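Local coordinates for phage-related protein (Bordetella bronchiseptica RB50, PDB 3BJQ), which probably serves as a major capsid protein, assembling with copies of itself into the shell of a phage head, at residues T209-M212 / L213-L216; L17-H20 / A21-Y24; M96-A99 / S100-P103. One frame throughout, in Å; residues are numbered along the deposited sequence.

Contact 1 of 3, residues T209-M212 / L213-L216; sequences TIDM and LKAL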
loop_
_atom_site.group_PDB
_atom_site.type_symbol
_atom_site.label_atom_id
_atom_site.label_comp_id
_atom_site.label_asym_id
_atom_site.label_seq_id
_atom_site.Cartn_x
_atom_site.Cartn_y
_atom_site.Cartn_z
ATOM N N THR E 209 -17.072 -48.173 3.752
ATOM C CA THR E 209 -16.835 -46.779 4.049
ATOM C C THR E 209 -17.615 -45.858 3.107
ATOM O O THR E 209 -17.983 -46.283 2.012
ATOM C CB THR E 209 -15.353 -46.454 3.877
ATOM O OG1 THR E 209 -14.998 -46.622 2.494
ATOM C CG2 THR E 209 -14.472 -47.345 4.790
ATOM N N ILE E 210 -17.782 -44.588 3.512
ATOM C CA ILE E 210 -18.484 -43.557 2.739
ATOM C C ILE E 210 -17.933 -43.461 1.329
ATOM O O ILE E 210 -18.684 -43.440 0.368
ATOM C CB ILE E 210 -18.373 -42.179 3.435
ATOM C CG1 ILE E 210 -19.153 -42.206 4.738
ATOM C CG2 ILE E 210 -18.917 -41.069 2.578
ATOM C CD1 ILE E 210 -20.579 -42.692 4.558
ATOM N N ASP E 211 -16.617 -43.394 1.204
ATOM C CA ASP E 211 -16.001 -43.276 -0.116
ATOM C C ASP E 211 -16.342 -44.455 -1.025
ATOM O O ASP E 211 -16.563 -44.290 -2.229
ATOM C CB ASP E 211 -14.492 -43.117 0.008
ATOM C CG ASP E 211 -14.079 -41.670 0.226
ATOM O OD1 ASP E 211 -14.843 -40.882 0.844
ATOM O OD2 ASP E 211 -12.975 -41.323 -0.232
HETATM N N MSE E 212 -16.388 -45.653 -0.443
HETATM C CA MSE E 212 -16.792 -46.858 -1.195
HETATM C C MSE E 212 -18.237 -46.743 -1.645
HETATM O O MSE E 212 -18.544 -47.077 -2.782
HETATM C CB MSE E 212 -16.653 -48.160 -0.400
HETATM C CG MSE E 212 -15.221 -48.581 -0.092
HETATM SE SE MSE E 212 -15.176 -50.258 0.904
HETATM C CE MSE E 212 -13.707 -49.816 1.971
ATOM N N LEU E 213 -19.109 -46.280 -0.746
ATOM C CA LEU E 213 -20.521 -46.109 -1.059
ATOM C C LEU E 213 -20.757 -45.050 -2.133
ATOM O O LEU E 213 -21.664 -45.196 -2.941
ATOM C CB LEU E 213 -21.340 -45.759 0.185
ATOM C CG LEU E 213 -21.506 -46.881 1.216
ATOM C CD1 LEU E 213 -22.367 -46.400 2.351
ATOM C CD2 LEU E 213 -22.096 -48.105 0.551
ATOM N N LYS E 214 -19.964 -43.986 -2.127
ATOM C CA LYS E 214 -20.048 -42.947 -3.182
ATOM C C LYS E 214 -19.773 -43.542 -4.547
ATOM O O LYS E 214 -20.468 -43.263 -5.515
ATOM C CB LYS E 214 -19.016 -41.836 -2.958
ATOM C CG LYS E 214 -19.407 -40.841 -1.904
ATOM C CD LYS E 214 -18.221 -39.986 -1.483
ATOM C CE LYS E 214 -17.526 -39.336 -2.664
ATOM N NZ LYS E 214 -16.572 -38.307 -2.135
ATOM N N ALA E 215 -18.699 -44.317 -4.637
ATOM C CA ALA E 215 -18.327 -44.952 -5.907
ATOM C C ALA E 215 -19.315 -46.044 -6.325
ATOM O O ALA E 215 -19.658 -46.183 -7.505
ATOM C CB ALA E 215 -16.939 -45.540 -5.830
ATOM N N LEU E 216 -19.758 -46.835 -5.360
ATOM C CA LEU E 216 -20.718 -47.900 -5.629
ATOM C C LEU E 216 -22.082 -47.358 -6.091
ATOM O O LEU E 216 -22.669 -47.856 -7.059
ATOM C CB LEU E 216 -20.931 -48.747 -4.375
ATOM C CG LEU E 216 -20.945 -50.252 -4.538
ATOM C CD1 LEU E 216 -19.556 -50.721 -5.032
ATOM C CD2 LEU E 216 -21.300 -50.906 -3.194
#
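Thr209 and Leu213 join through the first i-to-i+4 bond of helix 210-217, whose opening turn and N-cap make up this contact. The backbone bonds come in a run of four. Leu213 N reaches Thr209 O at 3.0 Å, and Lys214 N reaches Ile210 O at 2.9 Å. Ala215 N meets Asp211 O, while Leu216 N closes the run on Met212 O. Thr209 is the N-cap: its OG1 accepts a weak bond from Met212 N at 3.4 Å, giving an amide of the first turn a partner.

Apolar contact joins the helix to the six-stranded mixed sheet, in the region matching the phage major capsid protein E family. Ile210 and Leu213 face Leu182 and Ile222 on strands 179-183 and 221-230, and Leu213 also meets Leu196. Separately, the selenomethionine Met212 packs on Glu206 of the second subunit, so one flank of the helix takes part in the assembly.

On the more exposed flank two opposite charges come near each other without touching. Asp211 and Lys214 run side by side and point the same way. The lysine chain bends at chi3 (53°), and its NZ stays 4.3 Å from Asp211 OD1, beyond salt-bridge range, while Lys214 CD lies 4.2 Å from that same oxygen.

Contact 2 of 3, residues L17-H20 / A21-Y24; sequences LSTH and ARGY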
loop_
_atom_site.group_PDB
_atom_site.type_symbol
_atom_site.label_atom_id
_atom_site.label_comp_id
_atom_site.label_asym_id
_atom_site.label_seq_id
_atom_site.Cartn_x
_atom_site.Cartn_y
_atom_site.Cartn_z
ATOM N N LEU E 17 -16.805 -8.707 14.487
ATOM C CA LEU E 17 -17.445 -9.891 15.063
ATOM C C LEU E 17 -18.498 -10.489 14.113
ATOM O O LEU E 17 -18.680 -11.697 14.088
ATOM C CB LEU E 17 -18.002 -9.604 16.455
ATOM C CG LEU E 17 -16.987 -9.475 17.599
ATOM C CD1 LEU E 17 -17.730 -9.097 18.882
ATOM C CD2 LEU E 17 -16.229 -10.778 17.793
ATOM N N SER E 18 -19.140 -9.653 13.304
ATOM C CA SER E 18 -20.061 -10.118 12.274
ATOM C C SER E 18 -19.327 -10.944 11.214
ATOM O O SER E 18 -19.787 -12.009 10.814
ATOM C CB SER E 18 -20.768 -8.936 11.644
ATOM O OG SER E 18 -21.623 -8.350 12.618
ATOM N N THR E 19 -18.175 -10.462 10.773
ATOM C CA THR E 19 -17.345 -11.224 9.851
ATOM C C THR E 19 -16.943 -12.544 10.499
ATOM O O THR E 19 -17.022 -13.606 9.879
ATOM C CB THR E 19 -16.139 -10.406 9.417
ATOM O OG1 THR E 19 -16.624 -9.264 8.701
ATOM C CG2 THR E 19 -15.170 -11.223 8.534
ATOM N N HIS E 20 -16.539 -12.500 11.757
ATOM C CA HIS E 20 -16.234 -13.750 12.466
ATOM C C HIS E 20 -17.431 -14.727 12.498
ATOM O O HIS E 20 -17.251 -15.910 12.223
ATOM C CB HIS E 20 -15.729 -13.462 13.873
ATOM C CG HIS E 20 -15.571 -14.688 14.712
ATOM N ND1 HIS E 20 -14.409 -15.429 14.728
ATOM C CD2 HIS E 20 -16.437 -15.322 15.543
ATOM C CE1 HIS E 20 -14.562 -16.458 15.548
ATOM N NE2 HIS E 20 -15.784 -16.418 16.053
ATOM N N ALA E 21 -18.634 -14.236 12.815
ATOM C CA ALA E 21 -19.847 -15.064 12.844
ATOM C C ALA E 21 -20.138 -15.707 11.492
ATOM O O ALA E 21 -20.635 -16.831 11.452
ATOM C CB ALA E 21 -21.097 -14.259 13.293
ATOM N N ARG E 22 -19.874 -14.983 10.400
ATOM C CA ARG E 22 -20.116 -15.512 9.045
ATOM C C ARG E 22 -19.180 -16.640 8.651
ATOM O O ARG E 22 -19.511 -17.417 7.780
ATOM C CB ARG E 22 -19.994 -14.422 7.988
ATOM C CG ARG E 22 -21.013 -13.357 8.110
ATOM C CD ARG E 22 -20.946 -12.457 6.925
ATOM N NE ARG E 22 -21.959 -11.411 7.018
ATOM C CZ ARG E 22 -21.776 -10.229 7.591
ATOM N NH1 ARG E 22 -20.602 -9.918 8.132
ATOM N NH2 ARG E 22 -22.771 -9.344 7.616
ATOM N N GLY E 23 -18.022 -16.703 9.286
ATOM C CA GLY E 23 -17.064 -17.786 9.074
ATOM C C GLY E 23 -17.232 -18.983 9.991
ATOM O O GLY E 23 -16.472 -19.952 9.871
ATOM N N TYR E 24 -18.233 -18.933 10.894
ATOM C CA TYR E 24 -18.510 -20.015 11.847
ATOM C C TYR E 24 -18.964 -21.267 11.116
ATOM O O TYR E 24 -19.887 -21.198 10.321
ATOM C CB TYR E 24 -19.611 -19.592 12.829
ATOM C CG TYR E 24 -19.964 -20.608 13.913
ATOM C CD1 TYR E 24 -19.322 -20.581 15.140
ATOM C CD2 TYR E 24 -20.966 -21.550 13.729
ATOM C CE1 TYR E 24 -19.632 -21.496 16.135
ATOM C CE2 TYR E 24 -21.283 -22.483 14.727
ATOM C CZ TYR E 24 -20.595 -22.449 15.920
ATOM O OH TYR E 24 -20.886 -23.324 16.925
#
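Arg22 lies back over the preceding turn of helix 15-22, against Ser18 and Thr19, and its side chain can be followed atom by atom. CB starts beside Thr19 O, at 3.6 Å. With chi1 at -64° the next carbon swings to the side of the backbone N, anti to the carbonyl carbon, and this brings CG to 3.3 Å from Ser18 O, the same oxygen that accepts the bond from Arg22 N. CD is already moving off from that carbonyl. From CG to NE the chain is extended, and chi4, at 90°, sets the guanidinium across the line of the extended chain, with NH1 toward Ser18. There NH1 lies 3.5 Å from Ser18 C and 3.7 Å from Ser18 CB, with Thr19 OG1 a little farther away at 4.1 Å. The other nitrogen, NH2, makes a weak hydrogen bond to Gly271 O.

Underneath, the helix is running out. Ala21 N binds Leu17 O at 2.8 Å and Arg22 N binds Ser18 O, both well formed. Gly23 N then divides itself weakly between Thr19 O and His20 O, and Tyr24 N turns to Ala21 O, as the chain leaves the helix.

The other polar side chains find partners outside 17-24: Ser18 OG pairs with Asp14 O and Val275 N, Thr19 OG1 with Pro15 O, and His20, its ring carried away from the backbone N by chi1 of 172°, bonds Asn113 OD1 through NE2. The short helix packs on two elements: on the long helix 105-131, Ala21 meets Leu116 and Tyr24 meets Asn113 and Arg117, while on strand 274-281 Leu17 and Ala21 touch Val275 and Arg22 touches Leu274.

Contact 3 of 3, residues M96-A99 / S100-P103; sequences MRDA and SQVP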
loop_
_atom_site.group_PDB
_atom_site.type_symbol
_atom_site.label_atom_id
_atom_site.label_comp_id
_atom_site.label_asym_id
_atom_site.label_seq_id
_atom_site.Cartn_x
_atom_site.Cartn_y
_atom_site.Cartn_z
HETATM N N MSE E 96 -12.174 -11.140 32.631
HETATM C CA MSE E 96 -11.434 -9.932 32.218
HETATM C C MSE E 96 -10.580 -9.344 33.324
HETATM O O MSE E 96 -11.026 -9.211 34.454
HETATM C CB MSE E 96 -12.409 -8.848 31.749
HETATM C CG MSE E 96 -13.317 -9.300 30.624
HETATM SE SE MSE E 96 -14.665 -7.965 30.216
HETATM C CE MSE E 96 -13.505 -6.728 29.422
ATOM N N ARG E 97 -9.348 -8.967 32.981
ATOM C CA ARG E 97 -8.461 -8.290 33.939
ATOM C C ARG E 97 -9.091 -6.959 34.354
ATOM O O ARG E 97 -9.191 -6.638 35.542
ATOM C CB ARG E 97 -7.089 -8.014 33.319
ATOM C CG ARG E 97 -6.092 -7.383 34.305
ATOM C CD ARG E 97 -4.811 -6.924 33.616
ATOM N NE ARG E 97 -5.072 -5.907 32.598
ATOM C CZ ARG E 97 -5.303 -4.620 32.856
ATOM N NH1 ARG E 97 -5.338 -4.172 34.108
ATOM N NH2 ARG E 97 -5.534 -3.784 31.852
ATOM N N ASP E 98 -9.545 -6.206 33.362
ATOM C CA ASP E 98 -10.204 -4.910 33.586
ATOM C C ASP E 98 -11.572 -4.917 32.878
ATOM O O ASP E 98 -11.681 -4.646 31.673
ATOM C CB ASP E 98 -9.309 -3.740 33.094
ATOM C CG ASP E 98 -9.960 -2.351 33.240
ATOM O OD1 ASP E 98 -10.960 -2.174 33.974
ATOM O OD2 ASP E 98 -9.427 -1.407 32.623
ATOM N N ALA E 99 -12.616 -5.203 33.650
ATOM C CA ALA E 99 -13.952 -5.324 33.105
ATOM C C ALA E 99 -14.530 -3.967 32.733
ATOM O O ALA E 99 -15.582 -3.894 32.119
ATOM C CB ALA E 99 -14.873 -6.038 34.084
ATOM N N SER E 100 -13.841 -2.890 33.098
ATOM C CA SER E 100 -14.351 -1.548 32.835
ATOM C C SER E 100 -14.220 -1.241 31.366
ATOM O O SER E 100 -14.870 -0.342 30.876
ATOM C CB SER E 100 -13.619 -0.474 33.655
ATOM O OG SER E 100 -12.419 -0.056 33.019
ATOM N N GLN E 101 -13.384 -1.988 30.662
ATOM C CA GLN E 101 -13.172 -1.771 29.232
ATOM C C GLN E 101 -13.981 -2.746 28.382
ATOM O O GLN E 101 -14.359 -3.819 28.837
ATOM C CB GLN E 101 -11.674 -1.897 28.883
ATOM C CG GLN E 101 -10.760 -0.935 29.668
ATOM C CD GLN E 101 -11.158 0.527 29.517
ATOM O OE1 GLN E 101 -11.195 1.064 28.401
ATOM N NE2 GLN E 101 -11.460 1.185 30.647
ATOM N N VAL E 102 -14.245 -2.347 27.143
ATOM C CA VAL E 102 -14.932 -3.205 26.175
ATOM C C VAL E 102 -14.055 -4.435 25.961
ATOM O O VAL E 102 -12.851 -4.289 25.846
ATOM C CB VAL E 102 -15.178 -2.438 24.840
ATOM C CG1 VAL E 102 -15.574 -3.364 23.726
ATOM C CG2 VAL E 102 -16.251 -1.352 25.028
ATOM N N PRO E 103 -14.643 -5.651 25.908
ATOM C CA PRO E 103 -13.784 -6.832 25.777
ATOM C C PRO E 103 -13.021 -6.858 24.467
ATOM O O PRO E 103 -13.476 -6.312 23.470
ATOM C CB PRO E 103 -14.778 -8.008 25.825
ATOM C CG PRO E 103 -15.998 -7.458 26.390
ATOM C CD PRO E 103 -16.061 -6.031 25.942
#
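The Asp98 carboxylate takes both Ser100 N and Ser100 OG on one face of its plane, and both bonds fall on OD1. The amide comes from well above, 55° out of the plane, at 3.1 Å. The hydroxyl donates from the syn side, nearer the plane, at 2.7 Å. OD2 has Gln101 CG beside it at 3.3 Å, and the Gln101 amide crosses the carboxylate obliquely, the two planes 46° apart. Next to it, the Arg97 guanidinium has Asp98 CB over one face, toward the rim.

The motif is an Asx turn, Asp98 OD1 to Ser100 N, combined with a type I beta turn from Asp98 to Gln101, whose closing bond from Gln101 N to Asp98 O is weak. Gln101 folds back at chi2 (-56°), which lets NE2 donate to Ser100 OG at 2.8 Å. That hydroxyl thus accepts from the amide while it donates to the carboxylate, a short polar chain that ties the turn's side chains together.

This turn sits in the loop between strand 87-92 and helix 105-131, at the far end of the long helix and the strands beside it, an arrangement consistent with the HK97-type capsid fold. Asp98 OD2 and Arg97 exchange salt bridges with Arg97 and Asp98 of the fifth subunit, and Ser100 packs on Gln9 of the fourth.

Toward strands 87-92 and 286-299 the chemistry turns apolar: Met96, a selenomethionine, and Pro103 both touch Val91 and Trp287, whose NE1 also donates to Ala99 O, linking the turn to strand 286-299. The selenomethionine chain bends at chi3, placing Met96 CE 4.0 Å from Pro103 CG and 3.1 Å from Gln101 O.

In the fold
All three contacts are local, and they share no element of secondary structure. Contact 2 is partly buried, whereas contacts 1 and 3 lie at the surface; all three touch other copies, contact 2 through His20 alone. Contact 1 is the start of one helix and contact 2 the end of another: 209-216 opens with an N-cap, and 17-24 fades into weak bonds. Contact 3 has no helix, and side-chain bonds and salt bridges between subunits do the work there. Contacts 2 and 3 are neighbours, with nearest atoms about 7 Å apart; the loop of contact 3 leads into helix 105-131, against which contact 2 packs. Contact 1 stands apart, its centre about 52 Å from that of contact 3.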